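Local coordinates for CrtC domain-containing protein (Fusarium vanettenii 77-13-4, PDB 7A0Q) that probably hydrates the isoflavonoid phytoalexin kievitone, acting as a lyase of the CrtC-like family with two lipocalin-type domains, at residues T115-V120 against G124-S129. Numbering follows the deposited sequence.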
ATOM      1  N   THR A 115      16.378 -14.932   2.774  1.00 17.60           N
ATOM      2  CA  THR A 115      15.043 -14.955   3.350  1.00 19.59           C
ATOM      3  C   THR A 115      14.556 -13.519   3.509  1.00 18.55           C
ATOM      4  O   THR A 115      15.299 -12.560   3.283  1.00 17.20           O
ATOM      5  CB  THR A 115      15.028 -15.701   4.699  1.00 19.89           C
ATOM      6  OG1 THR A 115      16.006 -15.141   5.583  1.00 21.33           O
ATOM      7  CG2 THR A 115      15.315 -17.194   4.502  1.00 20.81           C
ATOM      8  N   LEU A 116      13.275 -13.369   3.862  1.00 15.89           N
ATOM      9  CA  LEU A 116      12.686 -12.061   4.118  1.00 18.00           C
ATOM     10  C   LEU A 116      12.669 -11.837   5.626  1.00 17.43           C
ATOM     11  O   LEU A 116      11.925 -12.505   6.352  1.00 16.12           O
ATOM     12  CB  LEU A 116      11.279 -11.960   3.522  1.00 16.03           C
ATOM     13  CG  LEU A 116      10.497 -10.701   3.903  1.00 16.00           C
ATOM     14  CD1 LEU A 116      11.334  -9.445   3.659  1.00 17.12           C
ATOM     15  CD2 LEU A 116       9.190 -10.652   3.120  1.00 17.04           C
ATOM     16  N   ASP A 117      13.491 -10.889   6.083  1.00 17.09           N
ATOM     17  CA  ASP A 117      13.536 -10.508   7.498  1.00 17.95           C
ATOM     18  C   ASP A 117      14.187  -9.120   7.532  1.00 18.32           C
ATOM     19  O   ASP A 117      15.410  -8.998   7.630  1.00 17.24           O
ATOM     20  CB  ASP A 117      14.304 -11.530   8.335  1.00 17.98           C
ATOM     21  CG  ASP A 117      14.197 -11.277   9.837  1.00 21.38           C
ATOM     22  OD1 ASP A 117      13.797 -10.178  10.255  1.00 19.19           O
ATOM     23  OD2 ASP A 117      14.559 -12.187  10.619  1.00 21.57           O
ATOM     24  N   VAL A 118      13.357  -8.084   7.416  1.00 15.69           N
ATOM     25  CA  VAL A 118      13.832  -6.704   7.390  1.00 15.80           C
ATOM     26  C   VAL A 118      13.346  -6.010   8.655  1.00 17.26           C
ATOM     27  O   VAL A 118      12.200  -6.201   9.088  1.00 17.36           O
ATOM     28  CB  VAL A 118      13.376  -5.941   6.128  1.00 16.82           C
ATOM     29  CG1 VAL A 118      14.059  -6.513   4.851  1.00 15.44           C
ATOM     30  CG2 VAL A 118      11.856  -5.942   6.004  1.00 15.75           C
ATOM     31  N   SER A 119      14.219  -5.208   9.257  1.00 18.09           N
ATOM     32  CA  SER A 119      13.854  -4.590  10.520  1.00 16.43           C
ATOM     33  C   SER A 119      14.706  -3.362  10.791  1.00 19.47           C
ATOM     34  O   SER A 119      15.828  -3.230  10.293  1.00 19.15           O
ATOM     35  CB  SER A 119      14.007  -5.585  11.674  1.00 21.01           C
ATOM     36  OG  SER A 119      15.359  -5.999  11.784  1.00 21.75           O
ATOM     37  N   VAL A 120      14.149  -2.464  11.596  1.00 18.70           N
ATOM     38  CA  VAL A 120      14.910  -1.425  12.284  1.00 21.08           C
ATOM     39  C   VAL A 120      14.519  -1.556  13.749  1.00 20.85           C
ATOM     40  O   VAL A 120      13.356  -1.318  14.105  1.00 22.39           O
ATOM     41  CB  VAL A 120      14.622  -0.009  11.755  1.00 20.12           C
ATOM     42  CG1 VAL A 120      15.429   1.026  12.547  1.00 22.70           C
ATOM     43  CG2 VAL A 120      14.946   0.097  10.253  1.00 20.79           C
ATOM     44  N   GLY A 124       9.515  -4.480  12.095  1.00 16.88           N
ATOM     45  CA  GLY A 124       9.873  -4.865  10.741  1.00 15.24           C
ATOM     46  C   GLY A 124       8.813  -5.714  10.056  1.00 14.87           C
ATOM     47  O   GLY A 124       7.644  -5.744  10.461  1.00 15.08           O
ATOM     48  N   ILE A 125       9.250  -6.367   8.976  1.00 15.28           N
ATOM     49  CA  ILE A 125       8.423  -7.270   8.179  1.00 13.04           C
ATOM     50  C   ILE A 125       9.238  -8.530   7.938  1.00 16.83           C
ATOM     51  O   ILE A 125      10.425  -8.454   7.608  1.00 15.42           O
ATOM     52  CB  ILE A 125       7.981  -6.621   6.850  1.00 13.33           C
ATOM     53  CG1 ILE A 125       7.050  -5.427   7.126  1.00 13.24           C
ATOM     54  CG2 ILE A 125       7.297  -7.646   5.943  1.00 17.19           C
ATOM     55  CD1 ILE A 125       6.745  -4.573   5.896  1.00 15.42           C
ATOM     56  N   LYS A 126       8.635  -9.691   8.165  1.00 15.01           N
ATOM     57  CA  LYS A 126       9.395 -10.910   7.946  1.00 16.56           C
ATOM     58  C   LYS A 126       8.482 -12.009   7.434  1.00 16.69           C
ATOM     59  O   LYS A 126       7.277 -12.024   7.703  1.00 17.95           O
ATOM     60  CB  LYS A 126      10.101 -11.374   9.230  1.00 21.70           C
ATOM     61  CG  LYS A 126       9.157 -11.751  10.355  1.00 23.23           C
ATOM     62  CD  LYS A 126       9.923 -12.128  11.643  1.00 25.35           C
ATOM     63  CE  LYS A 126      10.806 -13.356  11.437  1.00 30.26           C
ATOM     64  NZ  LYS A 126      11.334 -13.892  12.739  1.00 36.25           N
ATOM     65  N   SER A 127       9.077 -12.953   6.724  1.00 16.48           N
ATOM     66  CA  SER A 127       8.332 -14.123   6.308  1.00 16.08           C
ATOM     67  C   SER A 127       8.420 -15.192   7.390  1.00 18.78           C
ATOM     68  O   SER A 127       9.473 -15.391   8.005  1.00 22.10           O
ATOM     69  CB  SER A 127       8.860 -14.669   4.989  1.00 18.25           C
ATOM     70  OG  SER A 127       8.394 -15.990   4.790  1.00 18.02           O
ATOM     71  N   GLU A 128       7.295 -15.870   7.617  1.00 16.69           N
ATOM     72  CA  GLU A 128       7.207 -17.020   8.509  1.00 17.18           C
ATOM     73  C   GLU A 128       6.835 -18.271   7.725  1.00 20.25           C
ATOM     74  O   GLU A 128       6.200 -19.183   8.256  1.00 22.25           O
ATOM     75  CB  GLU A 128       6.189 -16.779   9.624  1.00 18.91           C
ATOM     76  CG  GLU A 128       6.366 -15.490  10.421  1.00 23.68           C
ATOM     77  CD  GLU A 128       7.467 -15.576  11.460  1.00 28.40           C
ATOM     78  OE1 GLU A 128       8.284 -16.523  11.383  1.00 29.05           O
ATOM     79  OE2 GLU A 128       7.517 -14.697  12.360  1.00 24.38           O
ATOM     80  N   SER A 129       7.195 -18.313   6.443  1.00 19.06           N
ATOM     81  CA  SER A 129       6.821 -19.418   5.575  1.00 18.18           C
ATOM     82  C   SER A 129       7.911 -19.612   4.533  1.00 20.54           C
ATOM     83  O   SER A 129       8.534 -18.648   4.086  1.00 22.08           O
ATOM     84  CB  SER A 129       5.481 -19.156   4.880  1.00 20.06           C
ATOM     85  OG  SER A 129       5.498 -17.886   4.226  1.00 19.26           O
TER
HETATM   86  O   HOH W   1      12.288 -14.767   7.887  1.00 29.64           O
HETATM   87  O   HOH W   2      13.742 -11.736  13.176  1.00 32.04           O
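Asp117 has its CG anti to the backbone N (chi1 -171°), while the CG of Lys126 sits between its own backbone N and carbonyl carbon (chi1 64°). As a non-hydrogen-bonded pair they leave the same face of the sheet, and these torsions lay the two chains side by side. The lysine chain bends at chi3, and its CE lies 4.0 Å from Asp117 OD2. The opposite charges do not pair directly, as Asp117 OD2 and Lys126 NZ are 4.2 Å apart. A water joins them instead, donating to OD2 and accepting from NZ. Glu128 OE2 lies at long salt-bridge range of the same NZ and makes a salt bridge to Arg137 NE.

Strands 117-120 and 123-127 form an antiparallel beta hairpin in the N-terminal lipocalin-like domain of the CrtC family. Val118 and Ile125 are its hydrogen-bonded pair. Val118 N gives a nearly straight bond of 3.0 Å to Ile125 O. Ile125 N returns one to Val118 O. Ser127 N donates to Leu116 O at 2.9 Å from above the carbonyl plane, and a water also donates to this oxygen and to Ser127 O.

On the other face, Val118 CG2 packs on Ile125 CB at 4.0 Å. Both side chains and Leu116 also touch Trp59 of strand 58-66. Leu116 CB meets Ser127 CB at 3.9 Å. Ser127 OG accepts from Ser129 N in an ST turn and is hydrogen-bonded to Asn132 OD1. Gly124 and Ser119 form a non-hydrogen-bonded pair, and Gly124 CA makes a CA-H...O contact with Val118 O. Ser119 is one of three magnesium-site residues, with Thr86 and Ser109, though its side chain is about 6 Å from the ion.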